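Argonaute protein (Marinitoga piezophila, PDB 5I4A) uses short 5'-OH guide RNAs to bind complementary target DNA or RNA and cleave it, and may defend the cell against invading mobile genetic elements. Local coordinates at residues 78-81 with 82-86; 170-173 with 174-177; 281-284 with 285-288; 301-304 with 305-309. All blocks are in the same frame, centred on the assembly; numbering follows the deposited sequence.

Interaction 1: 78-81 with 82-86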
loop_
_atom_site.group_PDB
_atom_site.type_symbol
_atom_site.label_atom_id
_atom_site.label_comp_id
_atom_site.label_asym_id
_atom_site.label_seq_id
_atom_site.Cartn_x
_atom_site.Cartn_y
_atom_site.Cartn_z
ATOM N N ILE A 78 -11.778 -25.338 23.245
ATOM C CA ILE A 78 -12.511 -24.703 22.156
ATOM C C ILE A 78 -11.921 -25.206 20.849
ATOM O O ILE A 78 -10.738 -24.979 20.567
ATOM C CB ILE A 78 -12.439 -23.171 22.237
ATOM C CG1 ILE A 78 -12.590 -22.699 23.685
ATOM C CG2 ILE A 78 -13.503 -22.539 21.352
ATOM C CD1 ILE A 78 -13.929 -23.038 24.310
ATOM N N LYS A 79 -12.737 -25.892 20.057
ATOM C CA LYS A 79 -12.284 -26.364 18.758
ATOM C C LYS A 79 -12.162 -25.200 17.784
ATOM O O LYS A 79 -12.915 -24.223 17.852
ATOM C CB LYS A 79 -13.255 -27.400 18.201
ATOM C CG LYS A 79 -13.459 -28.589 19.105
ATOM C CD LYS A 79 -14.681 -29.363 18.681
ATOM C CE LYS A 79 -14.742 -30.706 19.366
ATOM N NZ LYS A 79 -15.643 -31.597 18.604
ATOM N N GLU A 80 -11.198 -25.311 16.868
ATOM C CA GLU A 80 -11.064 -24.314 15.811
ATOM C C GLU A 80 -12.361 -24.165 15.028
ATOM O O GLU A 80 -12.671 -23.069 14.548
ATOM C CB GLU A 80 -9.909 -24.694 14.883
ATOM C CG GLU A 80 -9.550 -23.640 13.845
ATOM C CD GLU A 80 -10.365 -23.769 12.572
ATOM O OE1 GLU A 80 -10.992 -24.830 12.371
ATOM O OE2 GLU A 80 -10.381 -22.809 11.773
ATOM N N GLU A 81 -13.129 -25.250 14.899
ATOM C CA GLU A 81 -14.447 -25.176 14.275
ATOM C C GLU A 81 -15.320 -24.123 14.950
ATOM O O GLU A 81 -15.925 -23.277 14.284
ATOM C CB GLU A 81 -15.142 -26.535 14.346
ATOM C CG GLU A 81 -14.711 -27.546 13.305
ATOM C CD GLU A 81 -15.546 -28.813 13.375
ATOM O OE1 GLU A 81 -15.347 -29.609 14.318
ATOM O OE2 GLU A 81 -16.414 -29.004 12.497
ATOM N N GLU A 82 -15.403 -24.172 16.281
ATOM C CA GLU A 82 -16.331 -23.319 17.008
ATOM C C GLU A 82 -15.873 -21.863 17.054
ATOM O O GLU A 82 -16.688 -20.983 17.356
ATOM C CB GLU A 82 -16.514 -23.843 18.430
ATOM C CG GLU A 82 -16.316 -25.348 18.556
ATOM C CD GLU A 82 -16.490 -25.847 19.980
ATOM O OE1 GLU A 82 -17.597 -25.690 20.537
ATOM O OE2 GLU A 82 -15.517 -26.392 20.544
ATOM N N ASP A 83 -14.598 -21.591 16.761
ATOM C CA ASP A 83 -14.072 -20.237 16.905
ATOM C C ASP A 83 -12.730 -20.192 16.160
ATOM O O ASP A 83 -11.680 -20.485 16.735
ATOM C CB ASP A 83 -13.916 -19.850 18.362
ATOM C CG ASP A 83 -13.670 -18.364 18.557
ATOM O OD1 ASP A 83 -13.218 -17.697 17.608
ATOM O OD2 ASP A 83 -13.919 -17.866 19.674
ATOM N N LYS A 84 -12.785 -19.799 14.883
ATOM C CA LYS A 84 -11.568 -19.719 14.077
ATOM C C LYS A 84 -10.655 -18.598 14.557
ATOM O O LYS A 84 -9.435 -18.771 14.617
ATOM C CB LYS A 84 -11.939 -19.519 12.610
ATOM C CG LYS A 84 -12.546 -20.741 11.945
ATOM C CD LYS A 84 -13.098 -20.396 10.572
ATOM C CE LYS A 84 -12.772 -21.472 9.551
ATOM N NZ LYS A 84 -11.358 -21.381 9.092
ATOM N N LYS A 85 -11.227 -17.440 14.897
ATOM C CA LYS A 85 -10.401 -16.297 15.267
ATOM C C LYS A 85 -9.646 -16.555 16.563
ATOM O O LYS A 85 -8.492 -16.137 16.710
ATOM C CB LYS A 85 -11.262 -15.042 15.377
ATOM C CG LYS A 85 -11.951 -14.675 14.074
ATOM C CD LYS A 85 -12.363 -13.215 14.032
ATOM C CE LYS A 85 -12.319 -12.693 12.604
ATOM N NZ LYS A 85 -13.019 -13.608 11.655
ATOM N N LEU A 86 -10.276 -17.249 17.515
ATOM C CA LEU A 86 -9.594 -17.573 18.764
ATOM C C LEU A 86 -8.388 -18.467 18.513
ATOM O O LEU A 86 -7.326 -18.275 19.120
ATOM C CB LEU A 86 -10.563 -18.244 19.736
ATOM C CG LEU A 86 -10.009 -18.691 21.091
ATOM C CD1 LEU A 86 -9.329 -17.533 21.800
ATOM C CD2 LEU A 86 -11.119 -19.270 21.953
#
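Glu80 OE2 is held by two groups. Lys84 NZ forms a salt bridge to it at 3.2 Å, nearly in line with the C-O bond, and Tyr144 OH hydrogen-bonds to the same oxygen. The aliphatic part of Lys84 also lies against it, with CG 3.0 Å from OE2. Glu80 reaches this place by a bend: CG is anti to the backbone N (chi1 -172°) and the chain then turns at chi2. With an alanine here, the ammonium of Lys84 would probably lose its carboxylate mate and Tyr144 OH its acceptor. A second carboxylate, Glu82, binds the backbone of Lys79. Its extended chain reaches back across the Lys79 side chain, and Glu82 OE2 takes the Lys79 N-H at 2.9 Å in a nearly straight bond (168°). The oxygen is used on its anti side. The backbone turn is tightened by Asp83 N, which donates to Glu80 O at 3.3 Å from above the carbonyl plane. Asp83 is the N-cap of the next helix, its OD1 accepting from Leu86 N at 3.0 Å. Ile78 CG2 meets Leu86 CD2 at 4.1 Å. This is a surface turn of the N-terminal domain. It joins strand 74-79, an outermost strand paired with strand 16-22, to helix 84-101, while Tyr144 links it to strand 143-156.

Interaction 2: 170-173 with 174-177. With nucleotides of chain B.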
loop_
_atom_site.group_PDB
_atom_site.type_symbol
_atom_site.label_atom_id
_atom_site.label_comp_id
_atom_site.label_asym_id
_atom_site.label_seq_id
_atom_site.Cartn_x
_atom_site.Cartn_y
_atom_site.Cartn_z
ATOM N N LEU A 170 12.640 6.091 16.375
ATOM C CA LEU A 170 13.159 5.248 17.440
ATOM C C LEU A 170 12.316 3.985 17.550
ATOM O O LEU A 170 11.083 4.049 17.526
ATOM C CB LEU A 170 13.142 5.987 18.780
ATOM C CG LEU A 170 13.872 7.326 18.843
ATOM C CD1 LEU A 170 13.480 8.082 20.090
ATOM C CD2 LEU A 170 15.366 7.108 18.818
ATOM N N TYR A 171 12.984 2.844 17.669
ATOM C CA TYR A 171 12.322 1.567 17.891
ATOM C C TYR A 171 12.456 1.183 19.358
ATOM O O TYR A 171 13.567 1.155 19.897
ATOM C CB TYR A 171 12.916 0.476 16.997
ATOM C CG TYR A 171 12.614 -0.926 17.474
ATOM C CD1 TYR A 171 11.310 -1.402 17.511
ATOM C CD2 TYR A 171 13.634 -1.776 17.882
ATOM C CE1 TYR A 171 11.031 -2.682 17.946
ATOM C CE2 TYR A 171 13.363 -3.059 18.318
ATOM C CZ TYR A 171 12.060 -3.507 18.349
ATOM O OH TYR A 171 11.784 -4.782 18.783
ATOM N N ASN A 172 11.325 0.897 20.001
ATOM C CA ASN A 172 11.314 0.516 21.407
ATOM C C ASN A 172 11.495 -0.992 21.521
ATOM O O ASN A 172 10.727 -1.763 20.934
ATOM C CB ASN A 172 10.015 0.950 22.084
ATOM C CG ASN A 172 10.017 0.671 23.575
ATOM O OD1 ASN A 172 9.772 -0.454 24.009
ATOM N ND2 ASN A 172 10.297 1.699 24.369
ATOM N N ILE A 173 12.504 -1.408 22.289
ATOM C CA ILE A 173 12.815 -2.828 22.427
ATOM C C ILE A 173 11.676 -3.578 23.104
ATOM O O ILE A 173 11.403 -4.738 22.769
ATOM C CB ILE A 173 14.152 -3.000 23.178
ATOM C CG1 ILE A 173 14.516 -4.477 23.330
ATOM C CG2 ILE A 173 14.102 -2.337 24.537
ATOM C CD1 ILE A 173 14.125 -5.111 24.665
ATOM N N LYS A 174 10.987 -2.939 24.051
ATOM C CA LYS A 174 9.969 -3.642 24.828
ATOM C C LYS A 174 8.644 -3.734 24.079
ATOM O O LYS A 174 8.108 -4.831 23.887
ATOM C CB LYS A 174 9.766 -2.954 26.181
ATOM C CG LYS A 174 10.550 -3.570 27.335
ATOM C CD LYS A 174 12.035 -3.282 27.220
ATOM C CE LYS A 174 12.836 -4.068 28.242
ATOM N NZ LYS A 174 14.190 -4.412 27.725
ATOM N N SER A 175 8.099 -2.595 23.654
ATOM C CA SER A 175 6.766 -2.589 23.059
ATOM C C SER A 175 6.776 -3.006 21.595
ATOM O O SER A 175 5.768 -3.518 21.095
ATOM C CB SER A 175 6.142 -1.200 23.186
ATOM O OG SER A 175 6.870 -0.251 22.425
ATOM N N GLY A 176 7.885 -2.791 20.894
ATOM C CA GLY A 176 7.922 -3.018 19.469
ATOM C C GLY A 176 7.332 -1.904 18.634
ATOM O O GLY A 176 7.271 -2.039 17.405
ATOM N N LYS A 177 6.893 -0.816 19.254
ATOM C CA LYS A 177 6.356 0.325 18.532
ATOM C C LYS A 177 7.479 1.288 18.159
ATOM O O LYS A 177 8.561 1.281 18.750
ATOM C CB LYS A 177 5.296 1.040 19.371
ATOM C CG LYS A 177 4.488 0.107 20.264
ATOM C CD LYS A 177 3.241 0.781 20.818
ATOM C CE LYS A 177 2.762 0.087 22.085
ATOM N NZ LYS A 177 1.358 0.443 22.429
ATOM P P U B 20 3.103 -3.015 28.026
ATOM O OP1 U B 20 2.267 -1.871 28.476
ATOM O OP2 U B 20 3.727 -2.975 26.677
ATOM O "O5'" U B 20 4.247 -3.299 29.102
ATOM C "C5'" U B 20 4.829 -2.250 29.866
ATOM C "C4'" U B 20 6.261 -1.993 29.460
ATOM O "O4'" U B 20 6.311 -1.748 28.034
ATOM C "C3'" U B 20 6.918 -0.767 30.087
ATOM O "O3'" U B 20 7.508 -1.046 31.349
ATOM C "C2'" U B 20 7.945 -0.330 29.043
ATOM O "O2'" U B 20 9.175 -1.020 29.215
ATOM C "C1'" U B 20 7.303 -0.795 27.732
ATOM N N1 U B 20 6.713 0.295 26.915
ATOM C C2 U B 20 5.501 0.884 27.251
ATOM O O2 U B 20 4.829 0.582 28.220
ATOM N N3 U B 20 5.077 1.866 26.389
ATOM C C4 U B 20 5.713 2.321 25.254
ATOM O O4 U B 20 5.193 3.219 24.591
ATOM C C5 U B 20 6.953 1.668 24.973
ATOM C C6 U B 20 7.391 0.706 25.792
#
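Asn172 and Lys177 close a beta hairpin of the PAZ domain, between strands 169-172 and 178-185. Asn172 N donates to Lys177 O at 3.1 Å, and Gly176 N donates back to Asn172 O at 3.0 Å. The inner side of the turn is tight. Asn172 OD1 accepts from Ser175 N at 2.7 Å, nearly straight (168°). A weaker bond from Lys174 N to the same oxygen has the pattern of an Asx turn. The Asn172 amide leaves opposite its own backbone N (chi1 -175°), which brings it over these N-H groups. Tyr171 CE1 lies 3.5 Å from Gly176 CA, and Tyr171 OH bonds to Phe106 O. Gly176 has a positive phi, at which a side chain would collide with the carbonyl oxygen of Ser175. The RNA packs closely here too. Asn172 OD1 is 3.2 Å from C6 of U20 of chain B, and Asn172 CG lies almost in the plane of that base, beside C5 and C6. Ser175 CB instead lies over the base near its rim. PAZ domains of Argonautes hold the 3' part of the guide, and this position is consistent with that role. Ser175 OG also forms an ST turn by accepting from Lys177 N at 3.2 Å. The loose side is the exposed chains of Lys174 and Lys177. Lys174 bends alongside Ile173, with Lys174 CD 3.5 Å from Ile173 CG2.

Interaction 3: 281-284 with 285-288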
loop_
_atom_site.group_PDB
_atom_site.type_symbol
_atom_site.label_atom_id
_atom_site.label_comp_id
_atom_site.label_asym_id
_atom_site.label_seq_id
_atom_site.Cartn_x
_atom_site.Cartn_y
_atom_site.Cartn_z
ATOM N N ALA A 281 3.978 -0.541 -22.669
ATOM C CA ALA A 281 3.183 0.682 -22.684
ATOM C C ALA A 281 3.895 1.806 -23.427
ATOM O O ALA A 281 3.241 2.637 -24.066
ATOM C CB ALA A 281 2.851 1.111 -21.253
ATOM N N LYS A 282 5.230 1.834 -23.375
ATOM C CA LYS A 282 6.007 2.881 -24.030
ATOM C C LYS A 282 5.887 2.846 -25.547
ATOM O O LYS A 282 6.203 3.849 -26.198
ATOM C CB LYS A 282 7.476 2.770 -23.617
ATOM C CG LYS A 282 8.130 1.477 -24.046
ATOM C CD LYS A 282 9.624 1.497 -23.798
ATOM C CE LYS A 282 10.250 0.182 -24.225
ATOM N NZ LYS A 282 11.734 0.249 -24.242
ATOM N N ASP A 283 5.438 1.735 -26.126
ATOM C CA ASP A 283 5.142 1.731 -27.555
ATOM C C ASP A 283 3.960 2.611 -27.922
ATOM O O ASP A 283 3.637 2.707 -29.106
ATOM C CB ASP A 283 4.877 0.300 -28.041
ATOM C CG ASP A 283 6.143 -0.429 -28.395
ATOM O OD1 ASP A 283 7.191 0.248 -28.530
ATOM O OD2 ASP A 283 6.091 -1.669 -28.552
ATOM N N VAL A 284 3.318 3.251 -26.945
ATOM C CA VAL A 284 2.269 4.218 -27.255
ATOM C C VAL A 284 2.803 5.319 -28.164
ATOM O O VAL A 284 2.059 5.874 -28.983
ATOM C CB VAL A 284 1.664 4.793 -25.949
ATOM C CG1 VAL A 284 2.681 5.657 -25.209
ATOM C CG2 VAL A 284 0.371 5.560 -26.225
ATOM N N PHE A 285 4.091 5.647 -28.047
ATOM C CA PHE A 285 4.708 6.641 -28.918
ATOM C C PHE A 285 4.998 6.108 -30.313
ATOM O O PHE A 285 5.272 6.905 -31.217
ATOM C CB PHE A 285 6.000 7.166 -28.289
ATOM C CG PHE A 285 5.788 7.915 -27.007
ATOM C CD1 PHE A 285 5.316 9.219 -27.020
ATOM C CD2 PHE A 285 6.061 7.320 -25.788
ATOM C CE1 PHE A 285 5.118 9.913 -25.842
ATOM C CE2 PHE A 285 5.866 8.010 -24.608
ATOM C CZ PHE A 285 5.393 9.310 -24.635
ATOM N N LYS A 286 4.959 4.790 -30.508
ATOM C CA LYS A 286 5.073 4.209 -31.841
ATOM C C LYS A 286 3.742 4.180 -32.577
ATOM O O LYS A 286 3.703 4.405 -33.790
ATOM C CB LYS A 286 5.621 2.780 -31.764
ATOM C CG LYS A 286 7.122 2.662 -31.587
ATOM C CD LYS A 286 7.554 1.215 -31.756
ATOM C CE LYS A 286 9.002 1.009 -31.356
ATOM N NZ LYS A 286 9.281 -0.435 -31.109
ATOM N N TYR A 287 2.648 3.906 -31.865
ATOM C CA TYR A 287 1.372 3.595 -32.495
ATOM C C TYR A 287 0.253 4.539 -32.078
ATOM O O TYR A 287 -0.908 4.297 -32.438
ATOM C CB TYR A 287 0.987 2.144 -32.190
ATOM C CG TYR A 287 2.104 1.164 -32.472
ATOM C CD1 TYR A 287 2.462 0.847 -33.776
ATOM C CD2 TYR A 287 2.803 0.557 -31.433
ATOM C CE1 TYR A 287 3.485 -0.048 -34.042
ATOM C CE2 TYR A 287 3.828 -0.341 -31.689
ATOM C CZ TYR A 287 4.164 -0.638 -32.996
ATOM O OH TYR A 287 5.180 -1.528 -33.263
ATOM N N SER A 288 0.573 5.593 -31.318
ATOM C CA SER A 288 -0.325 6.699 -30.997
ATOM C C SER A 288 -1.441 6.286 -30.042
ATOM O O SER A 288 -1.707 5.092 -29.871
ATOM C CB SER A 288 -0.911 7.299 -32.281
ATOM O OG SER A 288 -1.534 8.550 -32.026
HETATM O O HOH W 1 6.570 -2.751 -31.565
#
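The Phe285 ring has Val284 CG1 over one face, a CH-pi contact 4.2 Å from the ring centroid. Lys282 O lies at its edge, 3.5 Å from Phe285 CD2. Val284 makes the approach because CG1 sits between its backbone N and carbonyl carbon (chi1 68°), which turns that methyl toward the ring. Lys416 adds a cation-pi contact to Phe285. The Tyr287 ring carries Lys286 CB on one face, offset toward the rim, and a water in its plane at the edge. Asp283 runs alongside this ring, with Asp283 CB 3.8 Å from Tyr287 CE2. Its carboxylate plane stands almost perpendicular to the ring, at 88°.

The backbone passes here from a 3-10 turn, 281-283, into the short helix 284-287 of linker L2. Asp283 O accepts twice. Tyr287 N comes nearly in line with the carbonyl bond at 3.2 Å, while Lys286 N comes from above the carbonyl plane at 2.8 Å. Ser288 then leaves the helix with a positive phi. Val284 and Phe285 also pack on Leu333 of helix 325-333.

The two oxygens of Asp283 have different partners. OD1 has a long, weak salt bridge to Lys286 NZ at 3.4 Å. OD2 bonds to Ser278 OG and receives a hydrogen bond from the water at 3.2 Å. That water also lies very close to Tyr287 OH, so close that the detail is uncertain. Such surroundings would probably favour a charged carboxylate on a residue that is itself buried, with the lysine on the exposed side offsetting part of its charge.

Interaction 4: 301-304 with 305-309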
loop_
_atom_site.group_PDB
_atom_site.type_symbol
_atom_site.label_atom_id
_atom_site.label_comp_id
_atom_site.label_asym_id
_atom_site.label_seq_id
_atom_site.Cartn_x
_atom_site.Cartn_y
_atom_site.Cartn_z
ATOM N N PHE A 301 2.630 28.975 -15.889
ATOM C CA PHE A 301 2.669 29.719 -14.634
ATOM C C PHE A 301 4.069 29.623 -14.047
ATOM O O PHE A 301 4.579 28.519 -13.827
ATOM C CB PHE A 301 1.636 29.192 -13.634
ATOM C CG PHE A 301 0.216 29.547 -13.978
ATOM C CD1 PHE A 301 -0.538 28.725 -14.798
ATOM C CD2 PHE A 301 -0.361 30.704 -13.481
ATOM C CE1 PHE A 301 -1.847 29.052 -15.117
ATOM C CE2 PHE A 301 -1.665 31.035 -13.796
ATOM C CZ PHE A 301 -2.407 30.211 -14.617
ATOM N N PHE A 302 4.682 30.772 -13.789
ATOM C CA PHE A 302 6.011 30.836 -13.204
ATOM C C PHE A 302 5.932 31.472 -11.823
ATOM O O PHE A 302 5.074 32.320 -11.560
ATOM C CB PHE A 302 6.974 31.630 -14.090
ATOM C CG PHE A 302 7.107 31.081 -15.482
ATOM C CD1 PHE A 302 6.235 31.476 -16.483
ATOM C CD2 PHE A 302 8.109 30.182 -15.797
ATOM C CE1 PHE A 302 6.355 30.978 -17.760
ATOM C CE2 PHE A 302 8.234 29.682 -17.074
ATOM C CZ PHE A 302 7.353 30.080 -18.056
ATOM N N SER A 303 6.840 31.058 -10.937
ATOM C CA SER A 303 6.839 31.593 -9.582
ATOM C C SER A 303 7.405 33.006 -9.518
ATOM O O SER A 303 7.192 33.700 -8.516
ATOM C CB SER A 303 7.624 30.667 -8.652
ATOM O OG SER A 303 8.990 30.607 -9.021
ATOM N N SER A 304 8.110 33.449 -10.558
ATOM C CA SER A 304 8.702 34.782 -10.599
ATOM C C SER A 304 9.222 35.036 -12.005
ATOM O O SER A 304 9.396 34.107 -12.800
ATOM C CB SER A 304 9.837 34.932 -9.581
ATOM O OG SER A 304 10.894 34.028 -9.863
ATOM N N LYS A 305 9.463 36.316 -12.302
ATOM C CA LYS A 305 10.181 36.660 -13.525
ATOM C C LYS A 305 11.555 36.005 -13.547
ATOM O O LYS A 305 12.008 35.528 -14.595
ATOM C CB LYS A 305 10.309 38.180 -13.655
ATOM C CG LYS A 305 9.013 38.899 -13.992
ATOM C CD LYS A 305 8.538 38.565 -15.398
ATOM C CE LYS A 305 7.342 39.418 -15.796
ATOM N NZ LYS A 305 6.944 39.190 -17.215
ATOM N N LYS A 306 12.227 35.956 -12.394
ATOM C CA LYS A 306 13.556 35.355 -12.332
ATOM C C LYS A 306 13.517 33.894 -12.759
ATOM O O LYS A 306 14.338 33.452 -13.571
ATOM C CB LYS A 306 14.134 35.480 -10.922
ATOM C CG LYS A 306 15.568 34.981 -10.814
ATOM C CD LYS A 306 15.820 34.273 -9.493
ATOM C CE LYS A 306 16.527 35.175 -8.497
ATOM N NZ LYS A 306 16.839 34.454 -7.230
ATOM N N GLN A 307 12.562 33.129 -12.224
ATOM C CA GLN A 307 12.458 31.719 -12.583
ATOM C C GLN A 307 12.262 31.548 -14.084
ATOM O O GLN A 307 12.832 30.634 -14.691
ATOM C CB GLN A 307 11.311 31.063 -11.819
ATOM C CG GLN A 307 11.159 29.581 -12.110
ATOM C CD GLN A 307 9.768 29.077 -11.811
ATOM O OE1 GLN A 307 8.791 29.545 -12.390
ATOM N NE2 GLN A 307 9.669 28.114 -10.904
ATOM N N PHE A 308 11.459 32.422 -14.698
ATOM C CA PHE A 308 11.280 32.373 -16.146
ATOM C C PHE A 308 12.616 32.515 -16.863
ATOM O O PHE A 308 12.941 31.728 -17.761
ATOM C CB PHE A 308 10.314 33.468 -16.601
ATOM C CG PHE A 308 10.255 33.637 -18.095
ATOM C CD1 PHE A 308 9.398 32.862 -18.858
ATOM C CD2 PHE A 308 11.066 34.562 -18.737
ATOM C CE1 PHE A 308 9.347 33.008 -20.232
ATOM C CE2 PHE A 308 11.021 34.711 -20.110
ATOM C CZ PHE A 308 10.159 33.933 -20.859
ATOM N N PHE A 309 13.404 33.521 -16.482
ATOM C CA PHE A 309 14.677 33.748 -17.157
ATOM C C PHE A 309 15.669 32.624 -16.879
ATOM O O PHE A 309 16.514 32.324 -17.730
ATOM C CB PHE A 309 15.251 35.105 -16.748
ATOM C CG PHE A 309 14.492 36.275 -17.313
ATOM C CD1 PHE A 309 14.458 36.497 -18.681
ATOM C CD2 PHE A 309 13.818 37.151 -16.482
ATOM C CE1 PHE A 309 13.762 37.570 -19.207
ATOM C CE2 PHE A 309 13.121 38.229 -17.001
ATOM C CZ PHE A 309 13.092 38.438 -18.365
#
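Ser303 N donates to Gln307 OE1 at 2.9 Å, and Gln307 N donates to Ser304 OG at 3.0 Å. The two bonds run in opposite directions between the turn and the helix start. The first meets OE1 from above the amide plane. The second is nearly straight (164°) and makes Ser304 the N-cap of helix 305-310. A trans first torsion (chi1 -178°) and an extended chain carry the Gln307 amide back to the backbone of Ser303. The other end of that amide is also held, since NE2 bonds to Asp380 OD1 and Leu378 O. Ser303 OG bonds to the second oxygen of Asp380. One turn on, Phe308 N reaches Ser304 O at 3.3 Å.

This is the junction of strand 295-302, of the parallel sheet of the Mid domain, with helix 305-310. The Mid domain has a Rossmann-like fold in Argonautes.

Outside the polar part, two phenylalanines form a T-shaped pair. The edge of Phe308 points into the face of Phe302, with ring centroids 5.1 Å apart and planes at 86°. The closest atoms are Phe302 CZ and Phe308 CD1, at 3.5 Å. Phe308 CB lies over the same Phe302 ring. A serine in place of Phe302 would probably leave the Phe308 edge without the face it rests on and open a gap beside Leu315. Leu315, on helix 312-320, touches both side chains.

In the fold
From the N terminus, the four contacts follow in series, and none nests in or crosses another. Interaction 1 turns the chain from strand 74-79 into helix 84-101 of the N-terminal domain. Interaction 2 closes a hairpin in the PAZ domain, with centres about 31 Å apart. Interaction 3 lies in linker L2, across the chain's centre from both. These three belong to the PAZ lobe. Interaction 4, in the PIWI lobe, turns strand 295-302 into helix 305-310 of the Mid domain. The centres of interactions 3 and 4 are about 33 Å apart, and nowhere do two contacts touch. Interactions 1 and 4 lie farthest apart, with centres about 67 Å from each other.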